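Local structure of 3'-5'-exonuclease (Saccharomyces cerevisiae, 3E2V) at residues H253-S258 and L287-Q292; C279-E284 and I367-V372; I260-L265 and I272-N277; Y15-N20 and K249-S254; L298-D303 and E363-V368. The protein probably acts as a magnesium-dependent DNase of the TatD family, nicking double-stranded DNA and trimming it from the 3' end. One frame throughout, in Å; residues are numbered along the deposited sequence. Where two conformers were deposited one is given.

Contact 1: residues H253-S258 and L287-Q292; sequences HSFTGS and LAVVKQ. With MG (magnesium ion), chain E.
Phe255 and Val289 carry the apolar part of this contact. Their side chains cross at about a right angle. CG1 of Val289 comes up to the rim of the Phe255 ring, close to its plane, and reaches CE2 at 3.6 Å. Val289 CG1 lies anti to the backbone N (chi1 176°), while CG2 sits beside the backbone N. Val289 CG2 meets Gly257 O at 3.9 Å and Ser258 C at 4.0 Å, on the 253-258 loop. With Val289 cut back to an alanine, the Phe255 edge would probably lose its neighbour at CE2 and a gap would open beside the Gly257-Ser258 peptide.

The Phe255 ring is also packed by its own loop. Gly257 N sits 3.4 Å above the ring plane, over the centre, and Ser258 O lies in plane at the edge.

No hydrogen bond crosses between the segments. Ser258 is the N-cap of helix 259-268. Its side chain caps a backbone N in the first turn, and Asp261 OD2 takes the Ser258 N-H in return, a capping box. At the start of the loop, His253 NE2 coordinates the magnesium ion at 2.2 Å. Ser254 CB covers one face of the His253 ring.

The loop 253-258 leaves strand 250-252 at the metal site and leads into helix 259-268, where Phe255 also touches Leu262 and Leu265. Residues 287-292 belong to helix 284-291, which leans with Leu287 on Val372 of helix 362-373.

Contact 2: residues C279-E284 and I367-V372; sequences CSLRTE and IVVSEV
Leu281 and Val368 meet tip to tip in a small, buried apolar contact. Leu281 CD1 reaches Val368 CG1 at 3.7 Å, and Leu281 CD2 lies 4.0 Å from the same Val368 CG1, so both branches of the leucine straddle one methyl. With CG placed beside the backbone N (chi1 -56°), the leucine projects from its loop to the helix. A looser touch joins Leu281 CD2 to Val369 CG2 at 4.3 Å. Leu287 and Val290 of helix 284-291 also pack on Leu281.

No hydrogen bond crosses the contact; each segment has its own. The Arg282 guanidinium lies with one face over Cys279 CB, 3.7 Å from its plane. Arg282 NE makes a weak, bent bond to Cys279 O at 3.1 Å. Cys279 is tied to Cys307 by a disulfide. Thr283 is the N-cap of helix 284-291, its OG1 hydrogen-bonded to Asn286 N. On the helix side, Ser370 OG donates to Ile367 O at 2.8 Å, from the same face as Glu371 N, and Glu371 forms a salt bridge with Lys321.

The arrangement belongs to a TIM barrel. The loop 279-284 follows strand 272-276 at the C-terminal end of the barrel, and helix 362-373 is one of the helices wrapped around the outside.

Contact 3: residues I260-L265 and I272-N277; sequences IDLQKL and IFIGVN
No ring or other flat side chain takes part where Leu265 meets Ile272; the flat group here is the Leu265 peptide carbonyl. Its oxygen is covered by the Ile272 side chain, with CG1 3.4 Å and CG2 3.5 Å from Leu265 O. The side chains of this pair are less close, Leu265 CB lying 4.2 Å from Ile272 CG2.

The rest is aliphatic. Leu262 points off to one side at its root, but its end swings nearer the strand because CG is anti to the backbone N (chi1 174°). The Leu262 and Ile274 side chains cross obliquely, with Leu262 CD1 3.8 Å from Ile274 CG1. Leu265 CD1 meets Ile274 CD1 at 4.1 Å, so the end of Ile274 touches two leucines about one helical turn apart.

The segments of helix 260-265 and strand 272-276 run roughly antiparallel, at 144°, with axes 9.8 Å apart. Together with strand 250-252 they form a beta-alpha-beta unit of the barrel.

No hydrogen bond joins the two segments, so this contact rests on apolar packing, while backbone hydrogen bonds tie the strand to its two neighbours, 250-252 and 298-300.

Contact 4: residues Y15-N20 and K249-S254; sequences YDIGLN and KLVVHS. With MG (magnesium ion), chain E.
Ile17 has CG1 wedged between its backbone N and carbonyl carbon (chi1 71°), and from there the extended end of the chain carries CD1 across to Val251. Ile17 CD1 meets Val251 CG1 at 3.7 Å. His253 has CG anti to the backbone N (chi1 162°), which brings the ring close to Gly18. Gly18 CA lies 4.4 Å from His253 CE1, and a beta carbon at Gly18 would be tight against that atom.

The corner at Ile17 is braced by an Asx turn. Asp16 OD1 accepts from Gly18 N at 2.9 Å, with an N-H...O angle of 155°; the donor comes from above the carboxylate plane. No hydrogen bond joins the two segments. The metal's water shell spans them instead: water 3, bound to the magnesium ion, donates to Asn20 OD1 at 2.7 Å. Asn20 ND2 holds Asp303 OD1, the other protein ligand of the ion.

His253 ND1 is hydrogen-bonded to Glu301 OE2, and its ring stacks with that of Phe200. Strand 14-16 pairs with 52-57, and 250-252 with 199-204 and 272-276, so the two meet by side chains inside the TIM barrel, beside the magnesium site. Ile17 also touches Thr388 and Phe392 of helix 377-392.

Contact 5: residues L298-D303 and E363-V368; sequences LLLETD and EQVAIV. With MG (magnesium ion), chain E.
This is buried helix-on-strand packing: Leu300, at the end of strand 298-300, lies against Val365 and Ala366 of helix 362-373. The methyls of Leu300 divide the work. Leu300 CD2 meets Val365 CG1 at 3.8 Å, and Leu300 CD1 meets Ala366 CB at 3.9 Å. Leu300 and Val365 slide past each other in opposite directions, flank to flank. With CG beside its backbone N (chi1 -62°), Leu300 spreads its fork over the two helix residues. Val365 CG2 also closes on Glu301 O at 3.7 Å, so the helix packs against backbone as well.

Beyond Leu300 the chain turns to the metal site. Glu301 points away from the helix, and its carboxylate is gripped by Asn277 ND2 at OE1 and by Ser254 N at OE2. It probably helps to fix the rotation of the metal-binding His253. Thr302 OG1 is hydrogen-bonded to Asp16 OD2. Asp303 OD1 binds the magnesium ion at 2.2 Å. Its other oxygen, Asp303 OD2, takes a hydrogen bond from metal-bound water 1 at 2.8 Å and a weak one from water 2.

An aspartate just past the eighth barrel strand, serving as a metal ligand, is a hallmark of the metallo-dependent hydrolase superfamily, and helix 362-373 covers that strand from outside the TIM barrel.

Contacts 4 and 5 meet at the magnesium ion, and contact 1 reaches it through His253 at the start of its loop. Contacts 1 and 4 share His253, contact 5 supplies Asp303, and His253 CE1 lies 3.3 Å from Asp303 OD1. Val276 N of contact 3 is 2.8 Å from Leu299 O of contact 5, on the neighbouring strand. Asn277 of contact 3 hydrogen-bonds to Ser254 of contact 1, Asn277 ND2 to Ser254 OG 2.9 Å. Asp16 OD2 of contact 4 is 2.6 Å from Thr302 OG1 of contact 5. Contact 2 lies farther out, about 17 Å centre to centre from contact 4. Ser280 OG still reaches Phe255 O of contact 1 at 2.7 Å, and contacts 2 and 5 share helix 362-373.

Contact 1: residues H253-S258 and L287-Q292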
# COMPACT_ATOMS: atom_id res chain seq x y z
N HIS A 253 1.68 4.17 3.97
CA HIS A 253 1.31 4.22 2.54
C HIS A 253 0.52 5.48 2.21
O HIS A 253 -0.26 5.99 3.02
CB HIS A 253 0.50 2.91 2.21
CG HIS A 253 -0.33 2.92 0.95
ND1 HIS A 253 0.19 3.18 -0.31
CD2 HIS A 253 -1.64 2.60 0.75
CE1 HIS A 253 -0.77 3.07 -1.22
NE2 HIS A 253 -1.89 2.72 -0.60
N SER A 254 0.73 6.00 1.00
CA SER A 254 -0.18 6.99 0.43
C SER A 254 -0.45 8.18 1.36
O SER A 254 -1.60 8.53 1.65
CB SER A 254 -1.50 6.31 0.03
OG SER A 254 -2.26 7.18 -0.81
N PHE A 255 0.63 8.80 1.85
CA PHE A 255 0.52 9.88 2.81
C PHE A 255 0.01 11.18 2.19
O PHE A 255 0.59 11.68 1.22
CB PHE A 255 1.86 10.15 3.47
CG PHE A 255 1.80 11.25 4.48
CD1 PHE A 255 1.19 11.02 5.71
CD2 PHE A 255 2.30 12.52 4.19
CE1 PHE A 255 1.11 12.04 6.67
CE2 PHE A 255 2.20 13.55 5.16
CZ PHE A 255 1.61 13.29 6.39
N THR A 256 -1.05 11.74 2.78
CA THR A 256 -1.61 13.02 2.29
C THR A 256 -1.92 13.99 3.44
O THR A 256 -2.68 14.95 3.26
CB THR A 256 -2.91 12.79 1.49
OG1 THR A 256 -3.88 12.21 2.35
CG2 THR A 256 -2.68 11.88 0.28
N GLY A 257 -1.32 13.75 4.60
CA GLY A 257 -1.59 14.54 5.79
C GLY A 257 -0.87 15.88 5.88
O GLY A 257 -0.18 16.32 4.95
N SER A 258 -1.06 16.54 7.01
CA SER A 258 -0.50 17.84 7.23
C SER A 258 0.96 17.78 7.69
O SER A 258 1.47 16.70 8.01
CB SER A 258 -1.32 18.55 8.30
OG SER A 258 -1.10 17.96 9.57
N LEU A 287 2.86 19.55 -1.53
CA LEU A 287 4.25 19.61 -1.97
C LEU A 287 5.16 20.11 -0.84
O LEU A 287 6.26 19.59 -0.67
CB LEU A 287 4.40 20.49 -3.22
CG LEU A 287 3.57 20.13 -4.46
CD1 LEU A 287 3.93 21.11 -5.58
CD2 LEU A 287 3.81 18.68 -4.90
N ALA A 288 4.68 21.09 -0.08
CA ALA A 288 5.44 21.65 1.05
C ALA A 288 5.68 20.59 2.12
O ALA A 288 6.74 20.57 2.76
CB ALA A 288 4.71 22.84 1.64
N VAL A 289 4.69 19.74 2.31
CA VAL A 289 4.81 18.67 3.29
C VAL A 289 5.81 17.64 2.79
O VAL A 289 6.71 17.23 3.53
CB VAL A 289 3.44 18.02 3.60
CG1 VAL A 289 3.61 16.85 4.56
CG2 VAL A 289 2.49 19.04 4.22
N VAL A 290 5.69 17.22 1.53
CA VAL A 290 6.63 16.26 0.93
C VAL A 290 8.09 16.75 1.03
O VAL A 290 9.00 15.95 1.28
CB VAL A 290 6.21 15.90 -0.52
CG1 VAL A 290 7.32 15.23 -1.30
CG2 VAL A 290 4.99 15.01 -0.46
N LYS A 291 8.30 18.05 0.87
CA LYS A 291 9.66 18.61 0.93
C LYS A 291 10.30 18.33 2.30
O LYS A 291 11.52 18.22 2.38
CB LYS A 291 9.65 20.11 0.63
CG LYS A 291 11.04 20.69 0.38
CD LYS A 291 10.96 22.11 -0.16
CE LYS A 291 12.34 22.70 -0.36
NZ LYS A 291 12.26 24.14 -0.75
N GLN A 292 9.47 18.20 3.34
CA GLN A 292 9.94 17.98 4.71
C GLN A 292 10.19 16.52 5.06
O GLN A 292 10.73 16.22 6.14
CB GLN A 292 8.97 18.58 5.73
CG GLN A 292 8.82 20.10 5.60
CD GLN A 292 7.65 20.64 6.40
OE1 GLN A 292 6.58 20.03 6.44
NE2 GLN A 292 7.85 21.80 7.02
MG MG E . -3.83 2.74 -1.67
O HOH W 1 -4.44 4.61 -1.29
O HOH W 2 -5.62 2.45 -2.64
O HOH W 3 -3.55 0.71 -1.91
O HOH W 4 -5.01 2.45 0.60

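Contact 2: residues C279-E284 and I367-V372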
# COMPACT_ATOMS: atom_id res chain seq x y z
N CYS A 279 -1.41 11.27 -5.32
CA CYS A 279 -2.36 11.88 -4.38
C CYS A 279 -1.65 12.71 -3.29
O CYS A 279 -2.22 13.69 -2.78
CB CYS A 279 -3.28 10.82 -3.75
SG CYS A 279 -4.46 10.08 -4.90
N SER A 280 -0.42 12.33 -2.96
CA SER A 280 0.42 13.04 -2.01
C SER A 280 0.96 14.36 -2.56
O SER A 280 1.67 15.05 -1.84
CB SER A 280 1.66 12.19 -1.68
OG SER A 280 1.29 10.88 -1.28
N LEU A 281 0.66 14.67 -3.83
CA LEU A 281 1.33 15.78 -4.56
C LEU A 281 0.32 16.74 -5.23
O LEU A 281 0.67 17.49 -6.16
CB LEU A 281 2.32 15.20 -5.60
CG LEU A 281 3.42 14.24 -5.08
CD1 LEU A 281 4.03 13.48 -6.26
CD2 LEU A 281 4.47 15.01 -4.30
N ARG A 282 -0.93 16.71 -4.77
CA ARG A 282 -2.01 17.40 -5.49
C ARG A 282 -2.05 18.90 -5.29
O ARG A 282 -2.34 19.64 -6.24
CB ARG A 282 -3.36 16.78 -5.14
CG ARG A 282 -3.60 15.46 -5.88
CD ARG A 282 -4.93 14.85 -5.53
NE ARG A 282 -4.93 14.45 -4.13
CZ ARG A 282 -5.81 13.62 -3.59
NH1 ARG A 282 -6.76 13.07 -4.34
NH2 ARG A 282 -5.72 13.34 -2.29
N THR A 283 -1.78 19.35 -4.07
CA THR A 283 -1.84 20.79 -3.78
C THR A 283 -0.47 21.35 -3.41
O THR A 283 0.46 20.60 -3.09
CB THR A 283 -2.76 21.08 -2.59
OG1 THR A 283 -2.14 20.59 -1.39
CG2 THR A 283 -4.12 20.41 -2.78
N GLU A 284 -0.34 22.68 -3.41
CA GLU A 284 0.93 23.28 -2.98
C GLU A 284 1.27 22.92 -1.52
O GLU A 284 2.44 22.69 -1.20
CB GLU A 284 0.93 24.80 -3.20
CG GLU A 284 1.38 25.19 -4.60
CD GLU A 284 1.59 26.69 -4.74
OE1 GLU A 284 1.68 27.39 -3.71
OE2 GLU A 284 1.67 27.16 -5.90
N ILE A 367 9.95 12.40 -10.76
CA ILE A 367 10.27 13.74 -11.32
C ILE A 367 9.73 14.81 -10.40
O ILE A 367 10.43 15.76 -10.03
CB ILE A 367 9.64 13.91 -12.71
CG1 ILE A 367 10.48 13.17 -13.74
CG2 ILE A 367 9.52 15.41 -13.09
CD1 ILE A 367 9.71 12.94 -15.07
N VAL A 368 8.47 14.67 -9.99
CA VAL A 368 7.86 15.68 -9.14
C VAL A 368 8.60 15.80 -7.79
O VAL A 368 8.92 16.90 -7.35
CB VAL A 368 6.36 15.39 -8.91
CG1 VAL A 368 5.77 16.35 -7.87
CG2 VAL A 368 5.60 15.46 -10.24
N VAL A 369 8.87 14.66 -7.16
CA VAL A 369 9.52 14.69 -5.85
C VAL A 369 10.92 15.30 -5.95
O VAL A 369 11.31 16.09 -5.09
CB VAL A 369 9.53 13.27 -5.22
CG1 VAL A 369 10.39 13.24 -3.95
CG2 VAL A 369 8.10 12.82 -4.89
N SER A 370 11.63 14.97 -7.03
CA SER A 370 12.98 15.49 -7.21
C SER A 370 12.97 17.01 -7.37
O SER A 370 13.80 17.71 -6.78
CB SER A 370 13.66 14.81 -8.40
OG SER A 370 13.14 15.30 -9.62
N GLU A 371 12.01 17.54 -8.13
CA GLU A 371 11.90 18.98 -8.33
C GLU A 371 11.48 19.70 -7.05
O GLU A 371 12.03 20.74 -6.69
CB GLU A 371 10.95 19.30 -9.48
CG GLU A 371 11.50 18.91 -10.85
CD GLU A 371 12.62 19.84 -11.31
OE1 GLU A 371 12.44 21.07 -11.21
OE2 GLU A 371 13.66 19.33 -11.76
N VAL A 372 10.50 19.13 -6.34
CA VAL A 372 10.03 19.71 -5.10
C VAL A 372 11.15 19.79 -4.05
O VAL A 372 11.29 20.81 -3.36
CB VAL A 372 8.82 18.91 -4.54
CG1 VAL A 372 8.52 19.30 -3.11
CG2 VAL A 372 7.60 19.13 -5.41

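Contact 3: residues I260-L265 and I272-N277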
# COMPACT_ATOMS: atom_id res chain seq x y z
N ILE A 260 2.03 18.90 10.50
CA ILE A 260 1.97 18.47 11.90
C ILE A 260 1.84 16.95 11.99
O ILE A 260 2.52 16.30 12.79
CB ILE A 260 0.80 19.18 12.65
CG1 ILE A 260 1.06 20.69 12.74
CG2 ILE A 260 0.64 18.61 14.06
CD1 ILE A 260 -0.17 21.53 13.13
N ASP A 261 0.98 16.38 11.14
CA ASP A 261 0.82 14.92 11.11
C ASP A 261 2.14 14.25 10.74
O ASP A 261 2.52 13.23 11.35
CB ASP A 261 -0.19 14.49 10.04
CG ASP A 261 -1.59 14.94 10.32
OD1 ASP A 261 -1.94 15.16 11.50
OD2 ASP A 261 -2.35 15.04 9.32
N LEU A 262 2.83 14.80 9.74
CA LEU A 262 4.10 14.22 9.31
C LEU A 262 5.10 14.16 10.47
O LEU A 262 5.76 13.16 10.67
CB LEU A 262 4.71 14.99 8.14
CG LEU A 262 6.12 14.52 7.74
CD1 LEU A 262 6.10 13.07 7.22
CD2 LEU A 262 6.75 15.47 6.71
N GLN A 263 5.22 15.25 11.22
CA GLN A 263 6.16 15.27 12.34
C GLN A 263 5.76 14.24 13.41
O GLN A 263 6.63 13.58 13.98
CB GLN A 263 6.29 16.69 12.90
CG GLN A 263 6.94 17.66 11.91
CD GLN A 263 8.30 17.17 11.43
OE1 GLN A 263 9.15 16.77 12.23
NE2 GLN A 263 8.52 17.21 10.12
N LYS A 264 4.47 14.08 13.66
CA LYS A 264 4.04 13.05 14.61
C LYS A 264 4.47 11.66 14.14
O LYS A 264 4.92 10.83 14.95
CB LYS A 264 2.53 13.09 14.81
CG LYS A 264 2.03 14.33 15.59
CD LYS A 264 0.52 14.45 15.53
CE LYS A 264 0.07 15.62 16.39
NZ LYS A 264 -1.40 15.89 16.29
N LEU A 265 4.34 11.40 12.84
CA LEU A 265 4.72 10.09 12.31
C LEU A 265 6.24 9.89 12.37
O LEU A 265 6.71 8.83 12.80
CB LEU A 265 4.20 9.92 10.87
CG LEU A 265 2.67 9.87 10.72
CD1 LEU A 265 2.33 9.88 9.24
CD2 LEU A 265 2.09 8.63 11.37
N ILE A 272 9.84 4.58 10.82
CA ILE A 272 8.69 5.05 10.03
C ILE A 272 9.19 5.55 8.69
O ILE A 272 10.14 6.35 8.61
CB ILE A 272 7.93 6.17 10.78
CG1 ILE A 272 7.00 5.56 11.83
CG2 ILE A 272 7.14 7.09 9.80
CD1 ILE A 272 5.71 4.96 11.27
N PHE A 273 8.54 5.07 7.63
CA PHE A 273 8.78 5.55 6.27
C PHE A 273 7.48 6.11 5.73
O PHE A 273 6.40 5.68 6.16
CB PHE A 273 9.26 4.42 5.35
CG PHE A 273 10.63 3.94 5.69
CD1 PHE A 273 11.72 4.37 4.95
CD2 PHE A 273 10.82 3.10 6.77
CE1 PHE A 273 13.00 3.96 5.28
CE2 PHE A 273 12.09 2.67 7.13
CZ PHE A 273 13.19 3.11 6.38
N ILE A 274 7.58 7.02 4.76
CA ILE A 274 6.41 7.72 4.23
C ILE A 274 6.29 7.44 2.74
O ILE A 274 7.20 7.75 1.96
CB ILE A 274 6.53 9.25 4.44
CG1 ILE A 274 6.83 9.61 5.91
CG2 ILE A 274 5.29 9.94 3.92
CD1 ILE A 274 5.73 9.24 6.95
N GLY A 275 5.18 6.82 2.35
CA GLY A 275 4.88 6.56 0.93
C GLY A 275 4.27 7.77 0.25
O GLY A 275 3.32 8.38 0.76
N VAL A 276 4.82 8.09 -0.92
CA VAL A 276 4.42 9.27 -1.69
C VAL A 276 3.99 8.83 -3.09
O VAL A 276 4.75 8.20 -3.82
CB VAL A 276 5.59 10.26 -1.78
CG1 VAL A 276 5.30 11.44 -2.74
CG2 VAL A 276 5.94 10.79 -0.39
N ASN A 277 2.74 9.16 -3.43
CA ASN A 277 2.21 8.91 -4.76
C ASN A 277 1.59 10.21 -5.30
O ASN A 277 1.73 11.27 -4.69
CB ASN A 277 1.16 7.78 -4.71
CG ASN A 277 0.01 8.09 -3.75
OD1 ASN A 277 -0.49 9.21 -3.69
ND2 ASN A 277 -0.44 7.08 -3.03

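Contact 4: residues Y15-N20 and K249-S254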
# COMPACT_ATOMS: atom_id res chain seq x y z
N TYR A 15 10.60 0.96 -7.78
CA TYR A 15 9.98 -0.10 -6.99
C TYR A 15 8.67 0.48 -6.49
O TYR A 15 8.65 1.28 -5.53
CB TYR A 15 10.90 -0.45 -5.83
CG TYR A 15 10.67 -1.76 -5.13
CD1 TYR A 15 11.77 -2.50 -4.71
CD2 TYR A 15 9.39 -2.24 -4.80
CE1 TYR A 15 11.63 -3.68 -4.03
CE2 TYR A 15 9.23 -3.47 -4.12
CZ TYR A 15 10.38 -4.16 -3.74
OH TYR A 15 10.34 -5.36 -3.07
N ASP A 16 7.57 0.11 -7.16
CA ASP A 16 6.26 0.68 -6.82
C ASP A 16 5.71 -0.05 -5.60
O ASP A 16 5.37 -1.23 -5.70
CB ASP A 16 5.30 0.52 -8.01
CG ASP A 16 3.98 1.25 -7.83
OD1 ASP A 16 3.63 1.68 -6.70
OD2 ASP A 16 3.27 1.39 -8.86
N ILE A 17 5.66 0.62 -4.45
CA ILE A 17 5.19 -0.05 -3.22
C ILE A 17 3.68 -0.08 -3.10
O ILE A 17 3.17 -0.65 -2.13
CB ILE A 17 5.82 0.55 -1.92
CG1 ILE A 17 5.27 1.95 -1.62
CG2 ILE A 17 7.34 0.57 -2.06
CD1 ILE A 17 5.44 2.39 -0.16
N GLY A 18 2.98 0.46 -4.10
CA GLY A 18 1.53 0.59 -4.02
C GLY A 18 0.83 0.27 -5.32
O GLY A 18 0.24 1.15 -5.96
N LEU A 19 0.88 -0.99 -5.72
CA LEU A 19 0.23 -1.39 -6.94
C LEU A 19 -1.04 -2.20 -6.62
O LEU A 19 -0.98 -3.31 -6.10
CB LEU A 19 1.21 -2.20 -7.80
CG LEU A 19 0.65 -2.79 -9.11
CD1 LEU A 19 -0.02 -1.73 -9.96
CD2 LEU A 19 1.77 -3.43 -9.90
N ASN A 20 -2.21 -1.63 -6.94
CA ASN A 20 -3.46 -2.35 -6.63
C ASN A 20 -3.85 -3.23 -7.80
O ASN A 20 -4.85 -2.99 -8.49
CB ASN A 20 -4.57 -1.34 -6.34
CG ASN A 20 -4.23 -0.45 -5.19
OD1 ASN A 20 -4.31 -0.86 -4.03
ND2 ASN A 20 -3.86 0.81 -5.50
N LYS A 249 10.32 -2.37 9.98
CA LYS A 249 10.02 -1.15 9.24
C LYS A 249 8.51 -0.92 9.19
O LYS A 249 7.73 -1.87 9.09
CB LYS A 249 10.62 -1.18 7.83
CG LYS A 249 12.13 -1.52 7.80
CD LYS A 249 12.99 -0.57 8.62
CE LYS A 249 14.49 -0.84 8.40
NZ LYS A 249 14.94 -2.19 8.86
N LEU A 250 8.13 0.35 9.30
CA LEU A 250 6.75 0.75 9.46
C LEU A 250 6.45 1.74 8.34
O LEU A 250 6.84 2.89 8.41
CB LEU A 250 6.58 1.44 10.83
CG LEU A 250 7.02 0.61 12.04
CD1 LEU A 250 6.93 1.44 13.31
CD2 LEU A 250 6.17 -0.65 12.19
N VAL A 251 5.79 1.27 7.29
CA VAL A 251 5.60 2.06 6.08
C VAL A 251 4.20 2.64 6.07
O VAL A 251 3.21 1.90 6.06
CB VAL A 251 5.84 1.19 4.82
CG1 VAL A 251 5.53 1.99 3.55
CG2 VAL A 251 7.28 0.65 4.81
N VAL A 252 4.13 3.98 6.10
CA VAL A 252 2.85 4.66 6.03
C VAL A 252 2.54 4.99 4.57
O VAL A 252 3.06 5.97 4.02
CB VAL A 252 2.84 5.94 6.93
CG1 VAL A 252 1.44 6.60 6.91
CG2 VAL A 252 3.29 5.62 8.36
N HIS A 253 1.68 4.17 3.97
CA HIS A 253 1.31 4.22 2.54
C HIS A 253 0.52 5.48 2.21
O HIS A 253 -0.26 5.99 3.02
CB HIS A 253 0.50 2.91 2.21
CG HIS A 253 -0.33 2.92 0.95
ND1 HIS A 253 0.19 3.18 -0.31
CD2 HIS A 253 -1.64 2.60 0.75
CE1 HIS A 253 -0.77 3.07 -1.22
NE2 HIS A 253 -1.89 2.72 -0.60
N SER A 254 0.73 6.00 1.00
CA SER A 254 -0.18 6.99 0.43
C SER A 254 -0.45 8.18 1.36
O SER A 254 -1.60 8.53 1.65
CB SER A 254 -1.50 6.31 0.03
OG SER A 254 -2.26 7.18 -0.81
MG MG E . -3.83 2.74 -1.67
O HOH W 3 -3.55 0.71 -1.91
O HOH W 1 -4.44 4.61 -1.29
O HOH W 2 -5.62 2.45 -2.64
O HOH W 4 -5.01 2.45 0.60

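Contact 5: residues L298-D303 and E363-V368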
# COMPACT_ATOMS: atom_id res chain seq x y z
N LEU A 298 11.63 8.37 2.43
CA LEU A 298 10.57 8.57 1.44
C LEU A 298 10.56 7.38 0.50
O LEU A 298 11.60 7.00 -0.04
CB LEU A 298 10.86 9.86 0.66
CG LEU A 298 9.79 10.41 -0.29
CD1 LEU A 298 9.96 11.93 -0.33
CD2 LEU A 298 9.87 9.81 -1.70
N LEU A 299 9.38 6.79 0.30
CA LEU A 299 9.22 5.70 -0.67
C LEU A 299 8.25 6.12 -1.74
O LEU A 299 7.33 6.90 -1.48
CB LEU A 299 8.72 4.43 0.02
CG LEU A 299 9.55 3.99 1.23
CD1 LEU A 299 8.91 2.76 1.84
CD2 LEU A 299 11.02 3.72 0.87
N LEU A 300 8.46 5.64 -2.97
CA LEU A 300 7.62 6.05 -4.10
C LEU A 300 6.61 4.96 -4.43
O LEU A 300 6.88 3.76 -4.30
CB LEU A 300 8.51 6.30 -5.32
CG LEU A 300 9.54 7.41 -5.20
CD1 LEU A 300 10.48 7.42 -6.42
CD2 LEU A 300 8.79 8.72 -5.09
N GLU A 301 5.44 5.40 -4.91
CA GLU A 301 4.35 4.50 -5.27
C GLU A 301 3.44 5.21 -6.22
O GLU A 301 3.44 6.45 -6.28
CB GLU A 301 3.54 4.05 -4.04
CG GLU A 301 3.52 5.07 -2.91
CD GLU A 301 2.34 4.86 -1.96
OE1 GLU A 301 1.19 4.82 -2.44
OE2 GLU A 301 2.57 4.77 -0.75
N THR A 302 2.66 4.44 -6.97
CA THR A 302 1.64 5.04 -7.85
C THR A 302 0.24 5.00 -7.26
O THR A 302 -0.59 5.87 -7.54
CB THR A 302 1.56 4.38 -9.25
OG1 THR A 302 1.24 2.98 -9.12
CG2 THR A 302 2.84 4.60 -10.05
N ASP A 303 -0.06 3.98 -6.45
CA ASP A 303 -1.45 3.67 -6.04
C ASP A 303 -2.32 3.34 -7.25
O ASP A 303 -3.56 3.40 -7.16
CB ASP A 303 -2.07 4.79 -5.19
CG ASP A 303 -3.13 4.27 -4.24
OD1 ASP A 303 -2.94 3.16 -3.69
OD2 ASP A 303 -4.15 4.97 -4.05
N GLU A 363 7.88 7.01 -12.81
CA GLU A 363 8.80 8.05 -13.23
C GLU A 363 8.24 9.46 -13.05
O GLU A 363 9.00 10.40 -12.78
CB GLU A 363 9.26 7.81 -14.66
CG GLU A 363 8.15 7.84 -15.70
CD GLU A 363 8.65 7.51 -17.09
OE1 GLU A 363 9.87 7.42 -17.29
OE2 GLU A 363 7.78 7.34 -17.98
N GLN A 364 6.92 9.61 -13.17
CA GLN A 364 6.30 10.92 -12.96
C GLN A 364 6.37 11.32 -11.50
O GLN A 364 6.61 12.47 -11.18
CB GLN A 364 4.84 10.92 -13.43
CG GLN A 364 4.65 10.64 -14.91
CD GLN A 364 3.18 10.57 -15.29
OE1 GLN A 364 2.31 10.87 -14.50
NE2 GLN A 364 2.92 10.15 -16.52
N VAL A 365 6.12 10.37 -10.61
CA VAL A 365 6.19 10.69 -9.17
C VAL A 365 7.63 11.09 -8.82
O VAL A 365 7.84 12.08 -8.11
CB VAL A 365 5.72 9.50 -8.31
CG1 VAL A 365 5.63 9.88 -6.83
CG2 VAL A 365 4.36 9.00 -8.82
N ALA A 366 8.61 10.36 -9.37
CA ALA A 366 10.02 10.64 -9.07
C ALA A 366 10.42 12.04 -9.57
O ALA A 366 11.09 12.79 -8.86
CB ALA A 366 10.91 9.58 -9.69
N ILE A 367 9.95 12.40 -10.76
CA ILE A 367 10.27 13.74 -11.32
C ILE A 367 9.73 14.81 -10.40
O ILE A 367 10.43 15.76 -10.03
CB ILE A 367 9.64 13.91 -12.71
CG1 ILE A 367 10.48 13.17 -13.74
CG2 ILE A 367 9.52 15.41 -13.09
CD1 ILE A 367 9.71 12.94 -15.07
N VAL A 368 8.47 14.67 -9.99
CA VAL A 368 7.86 15.68 -9.14
C VAL A 368 8.60 15.80 -7.79
O VAL A 368 8.92 16.90 -7.35
CB VAL A 368 6.36 15.39 -8.91
CG1 VAL A 368 5.77 16.35 -7.87
CG2 VAL A 368 5.60 15.46 -10.24
MG MG E . -3.83 2.74 -1.67
O HOH W 2 -5.62 2.45 -2.64
O HOH W 1 -4.44 4.61 -1.29
O HOH W 3 -3.55 0.71 -1.91
O HOH W 4 -5.01 2.45 0.60